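Local structure of mannan endo-1,4-beta-mannosidase (Mytilus edulis, 2C0H) at residues E294-H299 against W321-T326; T264-N269 against H299-S304. The protein hydrolyses beta-1,4-mannosidic linkages within the backbones of mannans, galactomannans and glucomannans, acting on oligosaccharides from mannotetraose upward. The protein carries 3 engineered substitutions. One frame throughout, in Å; residues are numbered along the deposited sequence.

Contact 1 of 2, residues E294-H299 against W321-T326; sequences EFNQEH and WTWSRT
Phe295 and Thr322 draw the two backbones together, their CA atoms 5.1 Å apart, beside the parallel strands 290-294 and 319-322 at one end of the TIM barrel. Trp323 N donates to Phe295 O over 2.9 Å, nearly straight at 161°. Thr322 CA also makes a CA-H...O contact with Phe295 O, as does Glu294 CA with Trp321 O. A side chain then takes over the pairing: Asn296 ND2 donates to Trp323 O at 2.9 Å, the acceptor lying close to the amide plane. The other end of that amide is gripped from its own loop, His299 ND1 reaching a lone pair of Asn296 OD1 in the carbonyl plane at 2.9 Å. Trp323 O belongs to the cis peptide before Ser324. The indole, with CG anti to the backbone N (chi1 178°), shares the heading of Glu294 beside it, CE3 3.6 Å from Glu294 CD and the ring and carboxylate planes 30° apart; Glu294 OE1 stands over one face, toward the rim, and Ser324 CB covers the opposite face. Phe295 CZ meets the Thr322 methyl CG2 at 3.6 Å, the side chains crossing at a slant. Glu294, by similarity the nucleophile of this family 5 hydrolase, has OE1 hydrogen-bonded to Tyr265 and OE2 in a salt bridge with Arg63. With both oxygens engaged and Trp323, a probable substrate-binding residue, along its flank, the carboxylate is held in a defined orientation.

Contact 2 of 2, residues T264-N269 against H299-S304; sequences TYDWQN and HGAGMS
Asp266 grips the 299-301 backbone twice, through its own backbone N and through its carboxylate. The N donates to His299 O over 3.0 Å, and carboxylate OD2 accepts from Ala301 N at 2.9 Å. The second bond is the more bent (139° at the hydrogen) and reaches OD2 on its anti side, 35° out of the carboxylate plane. Asp266 CG sits between the backbone N and the carbonyl carbon, and it comes within 3.3 Å of His299 O. The other oxygen, OD1, lies near the edge of the imidazole and 3.6 Å from His299 CB. Both segments belong to loops that follow neighbouring parallel strands of the TIM barrel, 260-263 and 290-294, on the side where the active site lies. Within the second loop, Gly300 to Met303 form a type I' beta turn, and Ala301 takes one of its positive-phi positions; the methyl CB packs 3.6 Å from Asn269 O and also touches Phe271. His299 meets Tyr265, a probable substrate-binding residue, in an offset edge-to-face pair, the tyrosine edge toward the imidazole face, planes at 87° and centroids 5.9 Å apart. His299 CB lies in the plane of the tyrosine ring, at its CD1 edge. A water lies within hydrogen-bonding distance of both Thr264 O and His299 O, linking the start of the 264-269 loop to the other loop further along.

From the N-terminal side, strand 260-263 leads into 264-269, strand 290-294 into 294-299 and on to 299-304, helix 305-314 follows, and segment 321-326 takes in the last part of strand 319-322 and what follows. Contact 2 closes residues 270-298, a loop and strand 290-294; contact 1 closes residues 300-320, with helix 305-314, the crossover from strand 290-294 to strand 319-322. Their segments alternate along the chain, so the two closures cross, with His299 common to both. Together they tie three successive loops at one end of the barrel. The contacts also touch directly: Thr264 N lies 3.1 Å from Glu294 O, a probable backbone hydrogen bond, and Trp323 CB packs against Tyr265 OH.

Contact 1 of 2, residues E294-H299 against W321-T326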
loop_
_atom_site.group_PDB
_atom_site.type_symbol
_atom_site.label_atom_id
_atom_site.label_comp_id
_atom_site.label_asym_id
_atom_site.label_seq_id
_atom_site.Cartn_x
_atom_site.Cartn_y
_atom_site.Cartn_z
ATOM N N GLU A 294 -2.234 6.367 4.976
ATOM C CA GLU A 294 -1.448 7.610 5.139
ATOM C C GLU A 294 -2.335 8.657 5.798
ATOM O O GLU A 294 -3.482 8.845 5.376
ATOM C CB GLU A 294 -0.996 8.195 3.794
ATOM C CG GLU A 294 0.009 7.372 3.003
ATOM C CD GLU A 294 0.523 8.079 1.755
ATOM O OE1 GLU A 294 0.233 9.290 1.572
ATOM O OE2 GLU A 294 1.219 7.418 0.938
ATOM N N PHE A 295 -1.802 9.323 6.823
ATOM C CA PHE A 295 -2.456 10.472 7.458
ATOM C C PHE A 295 -1.425 11.063 8.396
ATOM O O PHE A 295 -0.434 10.407 8.726
ATOM C CB PHE A 295 -3.696 10.051 8.259
ATOM C CG PHE A 295 -3.401 9.161 9.427
ATOM C CD1 PHE A 295 -3.272 9.668 10.732
ATOM C CD2 PHE A 295 -3.245 7.788 9.245
ATOM C CE1 PHE A 295 -3.004 8.843 11.784
ATOM C CE2 PHE A 295 -2.964 6.956 10.308
ATOM C CZ PHE A 295 -2.846 7.468 11.587
ATOM N N ASN A 296 -1.684 12.281 8.879
ATOM C CA ASN A 296 -0.908 12.813 10.008
ATOM C C ASN A 296 -1.647 13.973 10.675
ATOM O O ASN A 296 -2.604 14.522 10.146
ATOM C CB ASN A 296 0.529 13.217 9.611
ATOM C CG ASN A 296 0.591 14.180 8.446
ATOM O OD1 ASN A 296 -0.083 15.215 8.413
ATOM N ND2 ASN A 296 1.425 13.850 7.459
ATOM N N GLN A 297 -1.203 14.283 11.881
ATOM C CA GLN A 297 -1.812 15.333 12.697
ATOM C C GLN A 297 -1.668 16.706 12.038
ATOM O O GLN A 297 -2.545 17.560 12.158
ATOM C CB GLN A 297 -1.137 15.305 14.052
ATOM C CG GLN A 297 -1.647 16.253 15.070
ATOM C CD GLN A 297 -0.824 16.176 16.328
ATOM O OE1 GLN A 297 -0.583 15.092 16.890
ATOM N NE2 GLN A 297 -0.349 17.328 16.769
ATOM N N GLU A 298 -0.576 16.909 11.322
ATOM C CA GLU A 298 -0.347 18.178 10.645
ATOM C C GLU A 298 -1.430 18.494 9.599
ATOM O O GLU A 298 -1.714 19.663 9.313
ATOM C CB GLU A 298 1.063 18.190 10.039
ATOM C CG GLU A 298 2.212 18.270 11.079
ATOM C CD GLU A 298 2.539 16.964 11.834
ATOM O OE1 GLU A 298 1.937 15.901 11.568
ATOM O OE2 GLU A 298 3.437 16.983 12.714
ATOM N N HIS A 299 -2.047 17.450 9.050
ATOM C CA HIS A 299 -3.149 17.565 8.099
ATOM C C HIS A 299 -4.390 16.836 8.614
ATOM O O HIS A 299 -5.129 16.211 7.844
ATOM C CB HIS A 299 -2.694 17.012 6.740
ATOM C CG HIS A 299 -1.512 17.739 6.183
ATOM N ND1 HIS A 299 -0.217 17.336 6.415
ATOM C CD2 HIS A 299 -1.429 18.862 5.433
ATOM C CE1 HIS A 299 0.617 18.178 5.829
ATOM N NE2 HIS A 299 -0.094 19.114 5.227
ATOM N N TRP A 321 -1.539 3.728 9.355
ATOM C CA TRP A 321 -0.132 4.019 9.136
ATOM C C TRP A 321 0.069 5.519 8.906
ATOM O O TRP A 321 -0.488 6.082 7.993
ATOM C CB TRP A 321 0.396 3.277 7.917
ATOM C CG TRP A 321 0.325 1.789 8.019
ATOM C CD1 TRP A 321 0.507 1.030 9.137
ATOM C CD2 TRP A 321 0.114 0.877 6.938
ATOM N NE1 TRP A 321 0.416 -0.316 8.815
ATOM C CE2 TRP A 321 0.164 -0.429 7.473
ATOM C CE3 TRP A 321 -0.110 1.039 5.573
ATOM C CZ2 TRP A 321 -0.009 -1.571 6.682
ATOM C CZ3 TRP A 321 -0.285 -0.111 4.790
ATOM C CH2 TRP A 321 -0.246 -1.379 5.353
ATOM N N THR A 322 0.842 6.171 9.770
ATOM C CA THR A 322 1.099 7.581 9.596
ATOM C C THR A 322 2.091 7.852 8.472
ATOM O O THR A 322 2.885 6.999 8.109
ATOM C CB THR A 322 1.688 8.181 10.866
ATOM O OG1 THR A 322 2.823 7.432 11.266
ATOM C CG2 THR A 322 0.647 8.236 11.976
ATOM N N TRP A 323 2.048 9.066 7.949
ATOM C CA TRP A 323 2.994 9.524 6.964
ATOM C C TRP A 323 3.846 10.623 7.594
ATOM O O TRP A 323 3.259 11.649 7.987
ATOM C CB TRP A 323 2.247 10.124 5.773
ATOM C CG TRP A 323 3.186 10.644 4.750
ATOM C CD1 TRP A 323 3.674 11.921 4.642
ATOM C CD2 TRP A 323 3.820 9.878 3.730
ATOM N NE1 TRP A 323 4.549 11.990 3.579
ATOM C CE2 TRP A 323 4.662 10.744 3.015
ATOM C CE3 TRP A 323 3.756 8.534 3.350
ATOM C CZ2 TRP A 323 5.431 10.310 1.935
ATOM C CZ3 TRP A 323 4.511 8.113 2.265
ATOM C CH2 TRP A 323 5.343 8.990 1.584
ATOM N N SER A 324 5.171 10.485 7.719
ATOM C CA SER A 324 6.015 9.275 7.609
ATOM C C SER A 324 7.294 9.466 8.454
ATOM O O SER A 324 7.506 10.543 9.027
ATOM C CB SER A 324 6.466 9.062 6.165
ATOM O OG SER A 324 7.358 10.103 5.782
ATOM N N ARG A 325 8.161 8.471 8.499
ATOM C CA ARG A 325 9.439 8.619 9.252
ATOM C C ARG A 325 10.242 9.814 8.738
ATOM O O ARG A 325 10.896 10.479 9.530
ATOM C CB ARG A 325 10.314 7.341 9.233
ATOM C CG ARG A 325 11.721 7.475 9.852
ATOM C CD ARG A 325 11.571 7.562 11.299
ATOM N NE ARG A 325 12.798 7.813 12.067
ATOM C CZ ARG A 325 13.265 9.023 12.371
ATOM N NH1 ARG A 325 12.675 10.107 11.905
ATOM N NH2 ARG A 325 14.346 9.141 13.137
ATOM N N THR A 326 10.228 10.048 7.432
ATOM C CA THR A 326 10.998 11.157 6.829
ATOM C C THR A 326 10.353 12.533 6.959
ATOM O O THR A 326 11.071 13.544 6.895
ATOM C CB THR A 326 11.273 10.946 5.314
ATOM O OG1 THR A 326 10.055 10.997 4.552
ATOM C CG2 THR A 326 11.998 9.643 5.090
#

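Contact 2 of 2, residues T264-N269 against H299-S304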
loop_
_atom_site.group_PDB
_atom_site.type_symbol
_atom_site.label_atom_id
_atom_site.label_comp_id
_atom_site.label_asym_id
_atom_site.label_seq_id
_atom_site.Cartn_x
_atom_site.Cartn_y
_atom_site.Cartn_z
ATOM N N THR A 264 -5.764 9.925 3.497
ATOM C CA THR A 264 -6.656 11.055 3.770
ATOM C C THR A 264 -5.928 12.208 4.443
ATOM O O THR A 264 -5.196 12.022 5.429
ATOM C CB THR A 264 -7.900 10.578 4.576
ATOM O OG1 THR A 264 -8.869 11.635 4.714
ATOM C CG2 THR A 264 -7.484 10.055 5.904
ATOM N N TYR A 265 -6.091 13.383 3.842
ATOM C CA TYR A 265 -5.501 14.629 4.324
ATOM C C TYR A 265 -6.556 15.726 4.264
ATOM O O TYR A 265 -7.401 15.731 3.367
ATOM C CB TYR A 265 -4.315 15.008 3.444
ATOM C CG TYR A 265 -3.189 13.993 3.419
ATOM C CD1 TYR A 265 -2.227 13.962 4.421
ATOM C CD2 TYR A 265 -3.063 13.085 2.379
ATOM C CE1 TYR A 265 -1.183 13.057 4.411
ATOM C CE2 TYR A 265 -2.011 12.182 2.351
ATOM C CZ TYR A 265 -1.070 12.163 3.373
ATOM O OH TYR A 265 0.009 11.300 3.398
ATOM N N ASP A 266 -6.524 16.644 5.225
ATOM C CA ASP A 266 -7.475 17.751 5.242
ATOM C C ASP A 266 -7.142 18.794 4.169
ATOM O O ASP A 266 -6.112 18.701 3.500
ATOM C CB ASP A 266 -7.554 18.387 6.636
ATOM C CG ASP A 266 -6.303 19.169 7.016
ATOM O OD1 ASP A 266 -5.369 19.295 6.207
ATOM O OD2 ASP A 266 -6.246 19.657 8.161
ATOM N N TRP A 267 -8.031 19.764 4.002
ATOM C CA TRP A 267 -7.795 20.882 3.097
ATOM C C TRP A 267 -8.316 22.129 3.778
ATOM O O TRP A 267 -9.463 22.157 4.190
ATOM C CB TRP A 267 -8.505 20.674 1.767
ATOM C CG TRP A 267 -8.298 21.826 0.836
ATOM C CD1 TRP A 267 -9.244 22.701 0.383
ATOM C CD2 TRP A 267 -7.052 22.257 0.285
ATOM N NE1 TRP A 267 -8.663 23.641 -0.433
ATOM C CE2 TRP A 267 -7.318 23.393 -0.510
ATOM C CE3 TRP A 267 -5.734 21.797 0.387
ATOM C CZ2 TRP A 267 -6.314 24.066 -1.210
ATOM C CZ3 TRP A 267 -4.738 22.465 -0.311
ATOM C CH2 TRP A 267 -5.035 23.589 -1.096
ATOM N N GLN A 268 -7.462 23.140 3.900
ATOM C CA GLN A 268 -7.788 24.356 4.651
ATOM C C GLN A 268 -8.417 24.012 6.015
ATOM O O GLN A 268 -9.457 24.565 6.396
ATOM C CB GLN A 268 -8.701 25.272 3.821
ATOM C CG GLN A 268 -8.168 25.579 2.411
ATOM C CD GLN A 268 -9.112 26.439 1.578
ATOM O OE1 GLN A 268 -10.221 26.766 2.009
ATOM N NE2 GLN A 268 -8.675 26.809 0.379
ATOM N N ASN A 269 -7.772 23.079 6.722
ATOM C CA ASN A 269 -8.147 22.644 8.080
ATOM C C ASN A 269 -9.499 21.946 8.215
ATOM O O ASN A 269 -10.040 21.876 9.304
ATOM C CB ASN A 269 -8.053 23.811 9.086
ATOM C CG ASN A 269 -7.817 23.340 10.526
ATOM O OD1 ASN A 269 -6.864 22.610 10.806
ATOM N ND2 ASN A 269 -8.678 23.773 11.447
ATOM N N HIS A 299 -2.047 17.450 9.050
ATOM C CA HIS A 299 -3.149 17.565 8.099
ATOM C C HIS A 299 -4.390 16.836 8.614
ATOM O O HIS A 299 -5.129 16.211 7.844
ATOM C CB HIS A 299 -2.694 17.012 6.740
ATOM C CG HIS A 299 -1.512 17.739 6.183
ATOM N ND1 HIS A 299 -0.217 17.336 6.415
ATOM C CD2 HIS A 299 -1.429 18.862 5.433
ATOM C CE1 HIS A 299 0.617 18.178 5.829
ATOM N NE2 HIS A 299 -0.094 19.114 5.227
ATOM N N GLY A 300 -4.640 16.960 9.915
ATOM C CA GLY A 300 -5.720 16.243 10.591
ATOM C C GLY A 300 -6.898 17.055 11.100
ATOM O O GLY A 300 -7.645 16.581 11.958
ATOM N N ALA A 301 -7.074 18.268 10.574
ATOM C CA ALA A 301 -8.259 19.084 10.877
ATOM C C ALA A 301 -8.452 19.293 12.379
ATOM O O ALA A 301 -9.577 19.289 12.865
ATOM C CB ALA A 301 -9.502 18.455 10.263
ATOM N N GLY A 302 -7.354 19.470 13.106
ATOM C CA GLY A 302 -7.404 19.693 14.549
ATOM C C GLY A 302 -7.421 18.451 15.428
ATOM O O GLY A 302 -7.345 18.556 16.658
ATOM N N MET A 303 -7.499 17.263 14.829
ATOM C CA MET A 303 -7.448 16.017 15.597
ATOM C C MET A 303 -6.005 15.745 16.088
ATOM O O MET A 303 -5.060 15.941 15.326
ATOM C CB MET A 303 -7.890 14.825 14.724
ATOM C CG MET A 303 -9.303 14.863 14.183
ATOM S SD MET A 303 -9.624 13.394 13.136
ATOM C CE MET A 303 -9.916 12.149 14.366
ATOM N N SER A 304 -5.830 15.285 17.337
ATOM C CA SER A 304 -4.528 14.796 17.813
ATOM C C SER A 304 -4.179 13.457 17.152
ATOM O O SER A 304 -5.093 12.769 16.682
ATOM C CB SER A 304 -4.509 14.596 19.343
ATOM O OG SER A 304 -5.356 13.520 19.742
HETATM O O HOH W 1 -4.169 13.335 7.659
#